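Long-range contact in isocitrate dehydrogenase [NAD] subunit 1, mitochondrial (Saccharomyces cerevisiae, PDB 3BLX), which catalyses, as part of an octamer with subunit 2, the NAD-dependent oxidative decarboxylation of isocitrate to 2-oxoglutarate in the mitochondrial citric acid cycle: residues T38-E50 and M298-I311. Numbering follows the deposited sequence.
Sequences TIFEAENIPIDWE and MLNHLGLNEYATRI
Ile45 is a wedge driven between Tyr307, Leu304 and Ile311, at the place where a beta-alpha-beta unit of the isocitrate/isopropylmalate dehydrogenase fold (strand 17-25, helix 27-42, strand 47-51) packs against the end of helix 289-302, the start of helix 306-320 and the bend between them. A Schellman motif ends helix 27-42 at Asn44, and the chain then turns to present Ile45. Its CB lies over one face of the Tyr307 ring, while Ile45 CG2 meets Leu304 CD1 at 3.8 Å. With CG1 anti to the carbonyl carbon (chi1 -66°) and an extended chain, Ile45 CD1 reaches inward, 3.9 Å above the plane of the Phe40 ring and over its centre. A beta-branched residue suits this place because its two arms fill two hollows at once.

Phe40 is the second bump. Its CZ pushes into the fork of Leu299, 3.8 Å from both CD1 and CD2 of that leucine, a notch that a flat ring can enter. Met298 CE sits at the ring's edge, and Ile311 CD1 meets Phe40 CE1 at 3.8 Å. Farther along, Ile47 drops its CD1 into a dimple lined by the branched, methyl-tipped ends of Leu299, Leu304 and Leu302, with Leu302 CD1 3.9 Å from Ile47 CD1.

Polar groups finish the seam beside Tyr307. Glu43 CG lies at the ring's edge, 3.6 Å from Tyr307 CD2, and the bend at chi2 (71°) then turns the carboxylate toward Arg310. There Glu43 OE1 is shared by two bent bonds from neighbouring nitrogens. A leucine here has no carboxylate, and Arg310 would probably be left with weak partners such as Leu346 O, its guanidinium freer to turn. Arg310 NE and NH2 each stand 2.6 Å from Glu43 OE1, which lies only 4° out of the guanidinium plane.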
ATOM      1  N   THR E  38      24.954 -32.486   9.635  1.00 46.40           N
ATOM      2  CA  THR E  38      25.731 -33.690   9.327  1.00 46.89           C
ATOM      3  C   THR E  38      24.975 -34.678   8.421  1.00 38.57           C
ATOM      4  O   THR E  38      25.481 -35.125   7.396  1.00 41.03           O
ATOM      5  CB  THR E  38      26.190 -34.424  10.632  1.00 49.42           C
ATOM      6  OG1 THR E  38      27.080 -33.594  11.386  1.00 37.55           O
ATOM      7  CG2 THR E  38      26.912 -35.700  10.306  1.00 32.84           C
ATOM      8  N   ILE E  39      23.768 -35.038   8.810  1.00 30.75           N
ATOM      9  CA  ILE E  39      22.943 -35.865   7.943  1.00 34.39           C
ATOM     10  C   ILE E  39      22.719 -35.227   6.567  1.00 44.08           C
ATOM     11  O   ILE E  39      22.679 -35.916   5.545  1.00 47.02           O
ATOM     12  CB  ILE E  39      21.593 -36.142   8.568  1.00 18.26           C
ATOM     13  CG1 ILE E  39      21.764 -36.859   9.910  1.00 36.58           C
ATOM     14  CG2 ILE E  39      20.720 -36.932   7.615  1.00 21.34           C
ATOM     15  CD1 ILE E  39      20.460 -37.072  10.675  1.00 35.14           C
ATOM     16  N   PHE E  40      22.581 -33.909   6.530  1.00 45.40           N
ATOM     17  CA  PHE E  40      22.297 -33.222   5.268  1.00 48.22           C
ATOM     18  C   PHE E  40      23.478 -33.234   4.302  1.00 43.40           C
ATOM     19  O   PHE E  40      23.290 -33.481   3.134  1.00 51.36           O
ATOM     20  CB  PHE E  40      21.803 -31.782   5.495  1.00 40.58           C
ATOM     21  CG  PHE E  40      20.302 -31.666   5.658  1.00 33.14           C
ATOM     22  CD1 PHE E  40      19.576 -32.655   6.298  1.00 40.08           C
ATOM     23  CD2 PHE E  40      19.636 -30.552   5.218  1.00 26.73           C
ATOM     24  CE1 PHE E  40      18.216 -32.533   6.462  1.00 29.89           C
ATOM     25  CE2 PHE E  40      18.288 -30.426   5.384  1.00 25.15           C
ATOM     26  CZ  PHE E  40      17.570 -31.416   6.001  1.00 27.30           C
ATOM     27  N   GLU E  41      24.681 -32.958   4.784  1.00 40.57           N
ATOM     28  CA  GLU E  41      25.866 -33.051   3.940  1.00 60.02           C
ATOM     29  C   GLU E  41      26.096 -34.490   3.462  1.00 54.18           C
ATOM     30  O   GLU E  41      26.542 -34.717   2.338  1.00 52.78           O
ATOM     31  CB  GLU E  41      27.118 -32.516   4.657  1.00 45.31           C
ATOM     32  CG  GLU E  41      27.662 -33.431   5.736  1.00 87.91           C
ATOM     33  CD  GLU E  41      29.026 -32.984   6.275  1.00122.11           C
ATOM     34  OE1 GLU E  41      29.487 -33.567   7.291  1.00 98.47           O
ATOM     35  OE2 GLU E  41      29.631 -32.057   5.681  1.00121.00           O
ATOM     36  N   ALA E  42      25.773 -35.454   4.315  1.00 49.46           N
ATOM     37  CA  ALA E  42      25.991 -36.862   4.011  1.00 54.32           C
ATOM     38  C   ALA E  42      25.082 -37.323   2.897  1.00 47.67           C
ATOM     39  O   ALA E  42      25.419 -38.210   2.131  1.00 55.97           O
ATOM     40  CB  ALA E  42      25.751 -37.711   5.246  1.00 47.77           C
ATOM     41  N   GLU E  43      23.911 -36.721   2.828  1.00 54.43           N
ATOM     42  CA  GLU E  43      22.916 -37.084   1.838  1.00 40.22           C
ATOM     43  C   GLU E  43      23.081 -36.165   0.623  1.00 48.33           C
ATOM     44  O   GLU E  43      22.388 -36.298  -0.385  1.00 41.98           O
ATOM     45  CB  GLU E  43      21.536 -36.920   2.453  1.00 42.81           C
ATOM     46  CG  GLU E  43      20.456 -37.674   1.740  1.00 65.12           C
ATOM     47  CD  GLU E  43      20.562 -39.165   1.942  1.00 76.43           C
ATOM     48  OE1 GLU E  43      19.928 -39.919   1.176  1.00 81.93           O
ATOM     49  OE2 GLU E  43      21.285 -39.588   2.862  1.00 78.35           O
ATOM     50  N   ASN E  44      24.028 -35.234   0.744  1.00 41.90           N
ATOM     51  CA  ASN E  44      24.330 -34.254  -0.290  1.00 54.79           C
ATOM     52  C   ASN E  44      23.088 -33.516  -0.822  1.00 67.42           C
ATOM     53  O   ASN E  44      22.791 -33.529  -2.023  1.00 62.06           O
ATOM     54  CB  ASN E  44      25.126 -34.895  -1.424  1.00 58.30           C
ATOM     55  CG  ASN E  44      26.074 -33.916  -2.092  1.00 73.85           C
ATOM     56  OD1 ASN E  44      26.783 -33.152  -1.437  1.00 63.34           O
ATOM     57  ND2 ASN E  44      26.089 -33.939  -3.404  1.00 77.02           N
ATOM     58  N   ILE E  45      22.374 -32.872   0.096  1.00 63.07           N
ATOM     59  CA  ILE E  45      21.144 -32.151  -0.208  1.00 47.71           C
ATOM     60  C   ILE E  45      21.501 -30.737  -0.657  1.00 49.96           C
ATOM     61  O   ILE E  45      22.463 -30.140  -0.141  1.00 45.57           O
ATOM     62  CB  ILE E  45      20.201 -32.137   1.039  1.00 49.18           C
ATOM     63  CG1 ILE E  45      19.719 -33.554   1.345  1.00 43.44           C
ATOM     64  CG2 ILE E  45      19.001 -31.232   0.845  1.00 30.41           C
ATOM     65  CD1 ILE E  45      18.801 -33.673   2.544  1.00 34.46           C
ATOM     66  N   PRO E  46      20.741 -30.203  -1.639  1.00 46.81           N
ATOM     67  CA  PRO E  46      21.006 -28.887  -2.242  1.00 46.99           C
ATOM     68  C   PRO E  46      20.547 -27.740  -1.339  1.00 39.40           C
ATOM     69  O   PRO E  46      19.734 -26.906  -1.717  1.00 35.36           O
ATOM     70  CB  PRO E  46      20.165 -28.903  -3.532  1.00 41.67           C
ATOM     71  CG  PRO E  46      19.439 -30.212  -3.560  1.00 38.17           C
ATOM     72  CD  PRO E  46      19.542 -30.836  -2.217  1.00 35.37           C
ATOM     73  N   ILE E  47      21.081 -27.702  -0.136  1.00 37.26           N
ATOM     74  CA  ILE E  47      20.733 -26.660   0.795  1.00 31.46           C
ATOM     75  C   ILE E  47      21.984 -25.997   1.326  1.00 28.03           C
ATOM     76  O   ILE E  47      22.904 -26.666   1.781  1.00 42.73           O
ATOM     77  CB  ILE E  47      19.878 -27.221   1.943  1.00 34.37           C
ATOM     78  CG1 ILE E  47      18.492 -27.582   1.418  1.00 27.87           C
ATOM     79  CG2 ILE E  47      19.774 -26.218   3.073  1.00 30.05           C
ATOM     80  CD1 ILE E  47      17.543 -28.047   2.463  1.00 34.06           C
ATOM     81  N   ASP E  48      22.030 -24.677   1.218  1.00 28.71           N
ATOM     82  CA  ASP E  48      23.086 -23.875   1.820  1.00 25.21           C
ATOM     83  C   ASP E  48      22.552 -23.174   3.071  1.00 32.17           C
ATOM     84  O   ASP E  48      21.563 -22.451   3.020  1.00 31.44           O
ATOM     85  CB  ASP E  48      23.597 -22.837   0.826  1.00 35.59           C
ATOM     86  CG  ASP E  48      24.370 -23.453  -0.359  1.00 60.81           C
ATOM     87  OD1 ASP E  48      24.879 -24.589  -0.235  1.00 58.11           O
ATOM     88  OD2 ASP E  48      24.475 -22.778  -1.414  1.00 55.37           O
ATOM     89  N   TRP E  49      23.195 -23.396   4.204  1.00 33.12           N
ATOM     90  CA  TRP E  49      22.750 -22.761   5.432  1.00 23.33           C
ATOM     91  C   TRP E  49      23.257 -21.340   5.522  1.00 32.56           C
ATOM     92  O   TRP E  49      24.413 -21.068   5.230  1.00 33.18           O
ATOM     93  CB  TRP E  49      23.237 -23.539   6.628  1.00 23.85           C
ATOM     94  CG  TRP E  49      22.896 -25.003   6.580  1.00 34.92           C
ATOM     95  CD1 TRP E  49      23.756 -26.034   6.364  1.00 22.99           C
ATOM     96  CD2 TRP E  49      21.602 -25.590   6.780  1.00 32.64           C
ATOM     97  NE1 TRP E  49      23.081 -27.221   6.404  1.00 33.46           N
ATOM     98  CE2 TRP E  49      21.759 -26.982   6.666  1.00 26.83           C
ATOM     99  CE3 TRP E  49      20.331 -25.072   7.052  1.00 18.29           C
ATOM    100  CZ2 TRP E  49      20.705 -27.863   6.816  1.00 20.88           C
ATOM    101  CZ3 TRP E  49      19.274 -25.956   7.176  1.00 20.69           C
ATOM    102  CH2 TRP E  49      19.468 -27.330   7.067  1.00 27.70           C
ATOM    103  N   GLU E  50      22.378 -20.424   5.903  1.00 32.01           N
ATOM    104  CA  GLU E  50      22.812 -19.075   6.227  1.00 26.07           C
ATOM    105  C   GLU E  50      22.660 -19.015   7.722  1.00 33.39           C
ATOM    106  O   GLU E  50      21.602 -18.688   8.241  1.00 32.78           O
ATOM    107  CB  GLU E  50      21.931 -18.044   5.567  1.00 21.64           C
ATOM    108  CG  GLU E  50      22.313 -16.583   5.877  1.00 35.64           C
ATOM    109  CD  GLU E  50      21.503 -15.528   5.069  1.00 58.41           C
ATOM    110  OE1 GLU E  50      21.351 -14.390   5.552  1.00 59.57           O
ATOM    111  OE2 GLU E  50      21.017 -15.820   3.951  1.00 69.89           O
ATOM    112  N   MET E 298      10.478 -29.610   6.842  1.00 17.96           N
ATOM    113  CA  MET E 298      11.049 -28.551   6.020  1.00 25.98           C
ATOM    114  C   MET E 298      11.364 -29.043   4.603  1.00 33.12           C
ATOM    115  O   MET E 298      11.083 -28.359   3.630  1.00 31.99           O
ATOM    116  CB  MET E 298      12.292 -27.950   6.680  1.00 16.91           C
ATOM    117  CG  MET E 298      12.840 -26.790   5.926  1.00 15.41           C
ATOM    118  SD  MET E 298      14.460 -26.305   6.499  1.00 36.79           S
ATOM    119  CE  MET E 298      15.414 -27.766   6.042  1.00 30.70           C
ATOM    120  N   LEU E 299      11.940 -30.233   4.488  1.00 37.38           N
ATOM    121  CA  LEU E 299      12.235 -30.808   3.183  1.00 31.72           C
ATOM    122  C   LEU E 299      10.952 -30.960   2.350  1.00 32.71           C
ATOM    123  O   LEU E 299      10.905 -30.534   1.194  1.00 27.11           O
ATOM    124  CB  LEU E 299      12.952 -32.152   3.341  1.00 28.86           C
ATOM    125  CG  LEU E 299      14.400 -32.080   3.849  1.00 38.57           C
ATOM    126  CD1 LEU E 299      14.936 -33.461   4.124  1.00 32.65           C
ATOM    127  CD2 LEU E 299      15.322 -31.332   2.893  1.00 23.52           C
ATOM    128  N   ASN E 300       9.925 -31.563   2.942  1.00 21.24           N
ATOM    129  CA  ASN E 300       8.610 -31.668   2.320  1.00 33.84           C
ATOM    130  C   ASN E 300       8.141 -30.327   1.764  1.00 37.55           C
ATOM    131  O   ASN E 300       7.723 -30.219   0.619  1.00 39.60           O
ATOM    132  CB  ASN E 300       7.569 -32.162   3.328  1.00 29.31           C
ATOM    133  CG  ASN E 300       7.662 -33.668   3.593  1.00 45.12           C
ATOM    134  OD1 ASN E 300       8.295 -34.416   2.841  1.00 41.06           O
ATOM    135  ND2 ASN E 300       7.016 -34.114   4.660  1.00 38.96           N
ATOM    136  N   HIS E 301       8.224 -29.303   2.594  1.00 27.46           N
ATOM    137  CA  HIS E 301       7.791 -27.978   2.228  1.00 25.67           C
ATOM    138  C   HIS E 301       8.595 -27.380   1.068  1.00 34.63           C
ATOM    139  O   HIS E 301       8.065 -26.650   0.231  1.00 30.04           O
ATOM    140  CB  HIS E 301       7.925 -27.072   3.440  1.00 18.88           C
ATOM    141  CG  HIS E 301       7.114 -25.825   3.346  1.00 27.74           C
ATOM    142  ND1 HIS E 301       7.670 -24.601   3.048  1.00 19.61           N
ATOM    143  CD2 HIS E 301       5.784 -25.607   3.526  1.00 22.35           C
ATOM    144  CE1 HIS E 301       6.723 -23.678   3.035  1.00 23.22           C
ATOM    145  NE2 HIS E 301       5.572 -24.259   3.338  1.00 29.86           N
ATOM    146  N   LEU E 302       9.891 -27.660   1.033  1.00 37.20           N
ATOM    147  CA  LEU E 302      10.741 -27.142  -0.026  1.00 25.99           C
ATOM    148  C   LEU E 302      10.541 -27.885  -1.341  1.00 31.12           C
ATOM    149  O   LEU E 302      11.117 -27.508  -2.354  1.00 36.66           O
ATOM    150  CB  LEU E 302      12.185 -27.247   0.394  1.00 23.84           C
ATOM    151  CG  LEU E 302      12.569 -26.213   1.425  1.00 30.43           C
ATOM    152  CD1 LEU E 302      13.979 -26.479   1.906  1.00 31.23           C
ATOM    153  CD2 LEU E 302      12.476 -24.846   0.792  1.00 30.59           C
ATOM    154  N   GLY E 303       9.740 -28.952  -1.310  1.00 30.57           N
ATOM    155  CA  GLY E 303       9.500 -29.793  -2.469  1.00 31.90           C
ATOM    156  C   GLY E 303      10.516 -30.897  -2.707  1.00 52.92           C
ATOM    157  O   GLY E 303      10.398 -31.656  -3.678  1.00 51.96           O
ATOM    158  N   LEU E 304      11.531 -30.970  -1.845  1.00 50.32           N
ATOM    159  CA  LEU E 304      12.470 -32.070  -1.886  1.00 35.07           C
ATOM    160  C   LEU E 304      11.665 -33.303  -1.506  1.00 49.87           C
ATOM    161  O   LEU E 304      10.827 -33.751  -2.280  1.00 80.98           O
ATOM    162  CB  LEU E 304      13.630 -31.795  -0.959  1.00 29.01           C
ATOM    163  CG  LEU E 304      14.409 -30.562  -1.466  1.00 39.53           C
ATOM    164  CD1 LEU E 304      15.587 -30.212  -0.566  1.00 34.01           C
ATOM    165  CD2 LEU E 304      14.888 -30.721  -2.925  1.00 27.55           C
ATOM    166  N   ASN E 305      11.888 -33.858  -0.334  1.00 31.74           N
ATOM    167  CA  ASN E 305      10.975 -34.893   0.180  1.00 64.54           C
ATOM    168  C   ASN E 305      11.104 -36.346  -0.343  1.00 57.61           C
ATOM    169  O   ASN E 305      10.561 -37.279   0.241  1.00 58.02           O
ATOM    170  CB  ASN E 305       9.509 -34.388   0.237  1.00 66.69           C
ATOM    171  CG  ASN E 305       8.743 -34.605  -1.044  1.00 59.95           C
ATOM    172  OD1 ASN E 305       8.949 -35.598  -1.735  1.00 73.36           O
ATOM    173  ND2 ASN E 305       7.832 -33.681  -1.364  1.00 43.62           N
ATOM    174  N   GLU E 306      11.831 -36.542  -1.426  1.00 61.77           N
ATOM    175  CA  GLU E 306      12.381 -37.855  -1.685  1.00 56.79           C
ATOM    176  C   GLU E 306      13.414 -37.992  -0.580  1.00 59.41           C
ATOM    177  O   GLU E 306      13.404 -38.969   0.167  1.00 58.89           O
ATOM    178  CB  GLU E 306      13.050 -37.914  -3.054  1.00 80.14           C
ATOM    179  CG  GLU E 306      12.190 -37.351  -4.209  1.00109.06           C
ATOM    180  CD  GLU E 306      12.305 -35.818  -4.400  1.00106.82           C
ATOM    181  OE1 GLU E 306      13.329 -35.206  -3.984  1.00 79.54           O
ATOM    182  OE2 GLU E 306      11.368 -35.227  -4.989  1.00 71.81           O
ATOM    183  N   TYR E 307      14.271 -36.977  -0.455  1.00 47.50           N
ATOM    184  CA  TYR E 307      15.226 -36.894   0.648  1.00 39.91           C
ATOM    185  C   TYR E 307      14.538 -37.010   2.027  1.00 56.01           C
ATOM    186  O   TYR E 307      15.099 -37.549   2.985  1.00 49.88           O
ATOM    187  CB  TYR E 307      15.972 -35.568   0.604  1.00 41.21           C
ATOM    188  CG  TYR E 307      16.940 -35.383  -0.540  1.00 60.28           C
ATOM    189  CD1 TYR E 307      16.579 -34.663  -1.674  1.00 55.69           C
ATOM    190  CD2 TYR E 307      18.227 -35.887  -0.470  1.00 55.65           C
ATOM    191  CE1 TYR E 307      17.470 -34.475  -2.708  1.00 60.92           C
ATOM    192  CE2 TYR E 307      19.124 -35.697  -1.496  1.00 61.76           C
ATOM    193  CZ  TYR E 307      18.743 -34.993  -2.614  1.00 64.11           C
ATOM    194  OH  TYR E 307      19.643 -34.808  -3.643  1.00 71.76           O
ATOM    195  N   ALA E 308      13.328 -36.482   2.132  1.00 38.72           N
ATOM    196  CA  ALA E 308      12.638 -36.484   3.404  1.00 37.70           C
ATOM    197  C   ALA E 308      12.150 -37.866   3.768  1.00 46.89           C
ATOM    198  O   ALA E 308      12.117 -38.223   4.941  1.00 54.93           O
ATOM    199  CB  ALA E 308      11.476 -35.511   3.392  1.00 33.87           C
ATOM    200  N   THR E 309      11.737 -38.640   2.767  1.00 54.86           N
ATOM    201  CA  THR E 309      11.219 -39.978   3.026  1.00 53.12           C
ATOM    202  C   THR E 309      12.370 -40.863   3.504  1.00 50.15           C
ATOM    203  O   THR E 309      12.217 -41.644   4.445  1.00 38.63           O
ATOM    204  CB  THR E 309      10.549 -40.581   1.781  1.00 49.41           C
ATOM    205  OG1 THR E 309       9.605 -39.643   1.251  1.00 54.42           O
ATOM    206  CG2 THR E 309       9.822 -41.849   2.142  1.00 31.68           C
ATOM    207  N   ARG E 310      13.528 -40.699   2.872  1.00 36.85           N
ATOM    208  CA  ARG E 310      14.699 -41.481   3.217  1.00 48.56           C
ATOM    209  C   ARG E 310      15.170 -41.189   4.639  1.00 50.08           C
ATOM    210  O   ARG E 310      15.342 -42.109   5.442  1.00 45.30           O
ATOM    211  CB  ARG E 310      15.821 -41.227   2.210  1.00 45.52           C
ATOM    212  CG  ARG E 310      15.555 -41.816   0.832  1.00 49.70           C
ATOM    213  CD  ARG E 310      16.551 -41.295  -0.182  1.00 53.96           C
ATOM    214  NE  ARG E 310      17.930 -41.386   0.293  1.00 58.41           N
ATOM    215  CZ  ARG E 310      18.645 -42.502   0.268  1.00 64.60           C
ATOM    216  NH1 ARG E 310      18.099 -43.617  -0.200  1.00 51.07           N
ATOM    217  NH2 ARG E 310      19.897 -42.504   0.711  1.00 50.61           N
ATOM    218  N   ILE E 311      15.362 -39.908   4.944  1.00 49.25           N
ATOM    219  CA  ILE E 311      15.823 -39.494   6.259  1.00 40.67           C
ATOM    220  C   ILE E 311      14.855 -39.929   7.336  1.00 43.51           C
ATOM    221  O   ILE E 311      15.257 -40.333   8.424  1.00 35.76           O
ATOM    222  CB  ILE E 311      15.998 -37.999   6.350  1.00 39.22           C
ATOM    223  CG1 ILE E 311      17.181 -37.576   5.483  1.00 28.76           C
ATOM    224  CG2 ILE E 311      16.190 -37.600   7.802  1.00 29.75           C
ATOM    225  CD1 ILE E 311      17.358 -36.083   5.403  1.00 33.17           C
TER